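Local atomic coordinates of NF-kappa-B inhibitor beta (PDB entry 1OY3), a protein that inhibits the transcription factor NF-kappa-B by binding it and trapping it in the cytoplasm through a stack of ankyrin repeats. Residues C191-P195 against L196-V200; G224-P228 against L229-L233. All blocks are in the same frame, centred on the assembly; numbering follows the deposited sequence.

Contact 1. Residues C191-P195 against L196-V200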
ATOM      1  N   CYS C 191       2.108  -7.313  -9.715  1.00 19.30           N
ATOM      2  CA  CYS C 191       2.373  -7.651 -11.109  1.00 17.32           C
ATOM      3  C   CYS C 191       3.826  -7.407 -11.485  1.00 18.88           C
ATOM      4  O   CYS C 191       4.158  -7.231 -12.654  1.00 19.99           O
ATOM      5  CB  CYS C 191       1.438  -6.879 -12.046  1.00 12.56           C
ATOM      6  SG  CYS C 191       1.259  -5.153 -11.662  1.00 21.94           S
ATOM      7  N   GLY C 192       4.690  -7.408 -10.478  1.00 18.26           N
ATOM      8  CA  GLY C 192       6.108  -7.237 -10.708  1.00 21.03           C
ATOM      9  C   GLY C 192       6.589  -5.909 -11.251  1.00 22.66           C
ATOM     10  O   GLY C 192       7.556  -5.857 -12.007  1.00 22.55           O
ATOM     11  N   ARG C 193       5.923  -4.826 -10.882  1.00 18.84           N
ATOM     12  CA  ARG C 193       6.368  -3.526 -11.348  1.00 18.65           C
ATOM     13  C   ARG C 193       7.635  -3.108 -10.595  1.00 15.64           C
ATOM     14  O   ARG C 193       7.735  -3.266  -9.385  1.00 15.86           O
ATOM     15  CB  ARG C 193       5.264  -2.494 -11.152  1.00  9.69           C
ATOM     16  CG  ARG C 193       4.057  -2.761 -12.035  1.00 13.23           C
ATOM     17  CD  ARG C 193       2.907  -1.866 -11.685  1.00  8.15           C
ATOM     18  NE  ARG C 193       2.266  -2.324 -10.466  1.00 14.56           N
ATOM     19  CZ  ARG C 193       1.141  -1.815  -9.976  1.00 11.26           C
ATOM     20  NH1 ARG C 193       0.537  -0.819 -10.600  1.00  8.47           N
ATOM     21  NH2 ARG C 193       0.600  -2.337  -8.885  1.00 14.06           N
ATOM     22  N   THR C 194       8.611  -2.602 -11.337  1.00 17.40           N
ATOM     23  CA  THR C 194       9.865  -2.138 -10.750  1.00 18.99           C
ATOM     24  C   THR C 194       9.674  -0.647 -10.475  1.00 12.04           C
ATOM     25  O   THR C 194       8.649  -0.071 -10.841  1.00 10.49           O
ATOM     26  CB  THR C 194      11.032  -2.256 -11.762  1.00 18.19           C
ATOM     27  OG1 THR C 194      10.719  -1.474 -12.928  1.00 19.00           O
ATOM     28  CG2 THR C 194      11.263  -3.697 -12.184  1.00 17.49           C
ATOM     29  N   PRO C 195      10.651  -0.005  -9.813  1.00  9.68           N
ATOM     30  CA  PRO C 195      10.503   1.424  -9.559  1.00  7.12           C
ATOM     31  C   PRO C 195      10.283   2.175 -10.880  1.00 13.06           C
ATOM     32  O   PRO C 195       9.481   3.112 -10.954  1.00  9.73           O
ATOM     33  CB  PRO C 195      11.822   1.777  -8.901  1.00  9.59           C
ATOM     34  CG  PRO C 195      12.086   0.579  -8.079  1.00  5.65           C
ATOM     35  CD  PRO C 195      11.757  -0.561  -9.013  1.00 10.52           C
ATOM     36  N   LEU C 196      10.989   1.756 -11.929  1.00 16.88           N
ATOM     37  CA  LEU C 196      10.847   2.398 -13.230  1.00 18.36           C
ATOM     38  C   LEU C 196       9.432   2.252 -13.778  1.00 18.77           C
ATOM     39  O   LEU C 196       8.936   3.167 -14.421  1.00 22.28           O
ATOM     40  CB  LEU C 196      11.858   1.830 -14.242  1.00 13.76           C
ATOM     41  CG  LEU C 196      13.327   2.252 -14.096  1.00 18.30           C
ATOM     42  CD1 LEU C 196      14.186   1.510 -15.116  1.00 18.43           C
ATOM     43  CD2 LEU C 196      13.465   3.749 -14.288  1.00 11.88           C
ATOM     44  N   HIS C 197       8.785   1.109 -13.531  1.00 21.86           N
ATOM     45  CA  HIS C 197       7.414   0.913 -14.010  1.00 22.75           C
ATOM     46  C   HIS C 197       6.484   1.853 -13.258  1.00 20.05           C
ATOM     47  O   HIS C 197       5.564   2.429 -13.842  1.00 16.93           O
ATOM     48  CB  HIS C 197       6.925  -0.525 -13.785  1.00 23.66           C
ATOM     49  CG  HIS C 197       7.448  -1.520 -14.775  1.00 23.45           C
ATOM     50  ND1 HIS C 197       8.496  -2.372 -14.495  1.00 23.72           N
ATOM     51  CD2 HIS C 197       7.037  -1.827 -16.028  1.00 22.51           C
ATOM     52  CE1 HIS C 197       8.704  -3.164 -15.533  1.00 21.75           C
ATOM     53  NE2 HIS C 197       7.833  -2.854 -16.476  1.00 21.80           N
ATOM     54  N   LEU C 198       6.728   2.008 -11.957  1.00 16.68           N
ATOM     55  CA  LEU C 198       5.896   2.883 -11.147  1.00 19.98           C
ATOM     56  C   LEU C 198       6.054   4.332 -11.576  1.00 20.72           C
ATOM     57  O   LEU C 198       5.080   5.069 -11.648  1.00 21.15           O
ATOM     58  CB  LEU C 198       6.233   2.729  -9.658  1.00 18.60           C
ATOM     59  CG  LEU C 198       6.056   1.295  -9.148  1.00 16.98           C
ATOM     60  CD1 LEU C 198       6.450   1.214  -7.690  1.00 28.01           C
ATOM     61  CD2 LEU C 198       4.620   0.848  -9.337  1.00 20.98           C
ATOM     62  N   ALA C 199       7.277   4.743 -11.871  1.00 22.02           N
ATOM     63  CA  ALA C 199       7.495   6.119 -12.291  1.00 24.15           C
ATOM     64  C   ALA C 199       6.744   6.385 -13.588  1.00 22.73           C
ATOM     65  O   ALA C 199       6.172   7.457 -13.769  1.00 26.80           O
ATOM     66  CB  ALA C 199       8.980   6.387 -12.474  1.00 22.44           C
ATOM     67  N   VAL C 200       6.735   5.404 -14.486  1.00 23.36           N
ATOM     68  CA  VAL C 200       6.034   5.562 -15.757  1.00 27.28           C
ATOM     69  C   VAL C 200       4.528   5.677 -15.495  1.00 27.87           C
ATOM     70  O   VAL C 200       3.851   6.537 -16.065  1.00 26.63           O
ATOM     71  CB  VAL C 200       6.327   4.380 -16.707  1.00 28.32           C
ATOM     72  CG1 VAL C 200       5.557   4.545 -18.006  1.00 30.34           C
ATOM     73  CG2 VAL C 200       7.805   4.328 -17.004  1.00 29.14           C
TER
HETATM   74  O   HOH W   1      13.361   0.149 -11.658  1.00 31.19           O
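Thr194 and His197 face each other across the start of a helix and are joined by four polar contacts, one of them weak. Two bonds meet on the imidazole. The Thr194 backbone N-H points almost straight at His197 ND1 (3.2 Å, 172° at the hydrogen), approaching 24° out of the ring plane, and Thr194 OG1 makes a hydrogen bond of 2.9 Å with the same ND1. The hydroxyl also caps the helix, since Thr194 OG1 accepts from His197 N at 3.3 Å. With chi1 at 59°, OG1 sits between its own backbone N and carbonyl carbon, within range of both the His197 amide and the ring. This is the capping box of the ankyrin TPLH sequence, Thr-Pro-Leu-His, in which threonine is N-cap and histidine ties the preceding loop to the first helix of the repeat. The first-turn amide of Leu196 gives its hydrogen to a water at 2.9 Å, and that water also makes a weak contact with Thr194 OG1.

Regular helical bonding begins at once: Leu198 N donates to Thr194 O, and Ala199 N to Pro195 O.

The nonpolar part belongs to Arg193. Its CB packs 3.7 Å from His197 CB, and Leu198 CD2 lies 3.9 Å from Arg193 CB and over one face of the guanidinium, whose polar end is engaged by Glu188 and Glu201 in salt bridges and by Thr190.

Around this cap, Pro195 and Leu196 press on helix 205-213, while Pro195, Leu198 and Ala199 meet helix 161-167 of the preceding repeat. On the following repeat's side, Leu196, His197 and Val200 touch helix 228-233.

Contact 2. Residues G224-P228 against L229-L233; sequences GGRTP and LGSAL
Gly230 N gives its hydrogen to Thr227 OG1 at 3.1 Å and 163°, the capping bond that opens helix 228-233. The same hydroxyl lies 3.0 Å from a water, and this water accepts from Leu229 N at 3.1 Å, so side chain and solvent together serve two amides of the first turn. Setting Thr227 OG1 near both is its chi1 of 62°, which turns the hydroxyl in towards the helix start and leaves CG2 opposite the carbonyl carbon. Further along, Ser231 N donates to Thr227 O at 2.8 Å and Ala232 N to Pro228 O at 2.7 Å. CB of Ser231 rests against Thr227 O, 3.3 Å away.

Thr-Pro-Leu-Gly here occupies the place of the Thr-Pro-Leu-His of ankyrin repeats, at the head of the first helix of the sixth repeat. With glycine in the histidine position, the cap consists of the threonine hydroxyl without an imidazole partner for the loop, and the flank of Gly230 is met instead by Arg226. That side chain leaves the backbone with CG anti to N (chi1 176°), runs past the glycine and bends at chi3; its CD comes 3.7 Å from Ser231 CA, and 3.9 Å from Ser231 CB.

Beyond this shell, the guanidinium reaches another protein chain of the complex, with a weak hydrogen bond from Arg226 NH1 to its backbone. Ser231 OG makes a weak hydrogen bond to Arg235. Pro228 touches Leu244 of helix 238-246 and Leu196 and His197 of helix 195-201, while Leu229 reaches Arg245, Glu251 and Pro252.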
ATOM      1  N   GLY C 224       3.543  -9.833 -16.775  1.00 32.98           N
ATOM      2  CA  GLY C 224       3.002 -10.018 -18.108  1.00 37.24           C
ATOM      3  C   GLY C 224       4.074 -10.051 -19.182  1.00 39.45           C
ATOM      4  O   GLY C 224       3.922 -10.733 -20.195  1.00 39.75           O
ATOM      5  N   GLY C 225       5.157  -9.312 -18.957  1.00 37.45           N
ATOM      6  CA  GLY C 225       6.248  -9.251 -19.913  1.00 34.96           C
ATOM      7  C   GLY C 225       6.522  -7.826 -20.368  1.00 35.63           C
ATOM      8  O   GLY C 225       7.528  -7.553 -21.021  1.00 34.87           O
ATOM      9  N   ARG C 226       5.623  -6.912 -20.017  1.00 32.91           N
ATOM     10  CA  ARG C 226       5.761  -5.518 -20.402  1.00 34.11           C
ATOM     11  C   ARG C 226       6.906  -4.802 -19.684  1.00 34.43           C
ATOM     12  O   ARG C 226       7.134  -4.997 -18.486  1.00 35.77           O
ATOM     13  CB  ARG C 226       4.445  -4.786 -20.150  1.00 36.43           C
ATOM     14  CG  ARG C 226       4.483  -3.296 -20.426  1.00 38.61           C
ATOM     15  CD  ARG C 226       3.080  -2.718 -20.361  1.00 44.39           C
ATOM     16  NE  ARG C 226       2.252  -3.188 -21.469  1.00 49.91           N
ATOM     17  CZ  ARG C 226       0.996  -3.609 -21.349  1.00 53.55           C
ATOM     18  NH1 ARG C 226       0.402  -3.629 -20.159  1.00 53.25           N
ATOM     19  NH2 ARG C 226       0.328  -4.005 -22.425  1.00 53.56           N
ATOM     20  N   THR C 227       7.625  -3.973 -20.435  1.00 29.92           N
ATOM     21  CA  THR C 227       8.748  -3.203 -19.908  1.00 28.52           C
ATOM     22  C   THR C 227       8.324  -1.765 -19.630  1.00 24.60           C
ATOM     23  O   THR C 227       7.211  -1.352 -19.970  1.00 26.32           O
ATOM     24  CB  THR C 227       9.893  -3.139 -20.923  1.00 27.38           C
ATOM     25  OG1 THR C 227       9.424  -2.476 -22.104  1.00 28.04           O
ATOM     26  CG2 THR C 227      10.367  -4.526 -21.287  1.00 26.65           C
ATOM     27  N   PRO C 228       9.214  -0.975 -19.012  1.00 23.73           N
ATOM     28  CA  PRO C 228       8.865   0.417 -18.725  1.00 26.23           C
ATOM     29  C   PRO C 228       8.578   1.200 -20.004  1.00 26.70           C
ATOM     30  O   PRO C 228       7.652   2.017 -20.047  1.00 23.04           O
ATOM     31  CB  PRO C 228      10.097   0.931 -17.989  1.00 24.14           C
ATOM     32  CG  PRO C 228      10.563  -0.292 -17.253  1.00 24.24           C
ATOM     33  CD  PRO C 228      10.456  -1.358 -18.313  1.00 24.71           C
ATOM     34  N   LEU C 229       9.371   0.944 -21.047  1.00 29.11           N
ATOM     35  CA  LEU C 229       9.188   1.634 -22.323  1.00 32.26           C
ATOM     36  C   LEU C 229       7.855   1.212 -22.919  1.00 29.66           C
ATOM     37  O   LEU C 229       7.047   2.053 -23.312  1.00 31.54           O
ATOM     38  CB  LEU C 229      10.310   1.279 -23.305  1.00 33.77           C
ATOM     39  CG  LEU C 229      10.660   2.334 -24.369  1.00 38.91           C
ATOM     40  CD1 LEU C 229      11.595   1.705 -25.392  1.00 37.07           C
ATOM     41  CD2 LEU C 229       9.415   2.873 -25.055  1.00 39.96           C
ATOM     42  N   GLY C 230       7.646  -0.100 -22.988  1.00 31.15           N
ATOM     43  CA  GLY C 230       6.407  -0.634 -23.526  1.00 30.96           C
ATOM     44  C   GLY C 230       5.229  -0.038 -22.787  1.00 29.82           C
ATOM     45  O   GLY C 230       4.176   0.221 -23.369  1.00 29.00           O
ATOM     46  N   SER C 231       5.415   0.189 -21.492  1.00 30.27           N
ATOM     47  CA  SER C 231       4.362   0.766 -20.680  1.00 30.30           C
ATOM     48  C   SER C 231       4.221   2.240 -21.013  1.00 28.29           C
ATOM     49  O   SER C 231       3.109   2.744 -21.159  1.00 29.28           O
ATOM     50  CB  SER C 231       4.682   0.595 -19.191  1.00 33.90           C
ATOM     51  OG  SER C 231       3.650   1.145 -18.391  1.00 42.58           O
ATOM     52  N   ALA C 232       5.355   2.929 -21.140  1.00 26.59           N
ATOM     53  CA  ALA C 232       5.351   4.356 -21.450  1.00 28.64           C
ATOM     54  C   ALA C 232       4.691   4.674 -22.791  1.00 31.34           C
ATOM     55  O   ALA C 232       4.102   5.747 -22.960  1.00 27.78           O
ATOM     56  CB  ALA C 232       6.778   4.901 -21.427  1.00 21.86           C
ATOM     57  N   LEU C 233       4.792   3.752 -23.746  1.00 32.82           N
ATOM     58  CA  LEU C 233       4.190   3.970 -25.058  1.00 39.57           C
ATOM     59  C   LEU C 233       2.673   4.087 -24.959  1.00 42.48           C
ATOM     60  O   LEU C 233       2.064   4.905 -25.649  1.00 44.85           O
ATOM     61  CB  LEU C 233       4.560   2.836 -26.021  1.00 38.60           C
ATOM     62  CG  LEU C 233       5.993   2.825 -26.558  1.00 38.69           C
ATOM     63  CD1 LEU C 233       6.165   1.696 -27.555  1.00 38.75           C
ATOM     64  CD2 LEU C 233       6.293   4.150 -27.218  1.00 40.03           C
TER
HETATM   65  O   HOH W   2      11.878  -0.733 -21.691  1.00 30.21           O

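How the contacts relate
Contact 1 and contact 2 are equivalent helix starts in the fifth and sixth ankyrin repeats, with centres about 9 Å apart, and they touch directly. The link is His197: its ND1 is engaged within contact 1, while NE2 makes a probable hydrogen bond of 3.0 Å to Arg226 O of contact 2, so one ring probably ties the loops of successive repeats together. Packing alongside brings Val200 CG1 to 3.5 Å from Ala232 CA. Contact 2, with Gly230 in the histidine position, has no matching ring, and its repeat is the last of six. In each contact an arginine comes near a chain of another protein: Arg193 beside a basic side chain, Arg226 through a weak hydrogen bond to backbone.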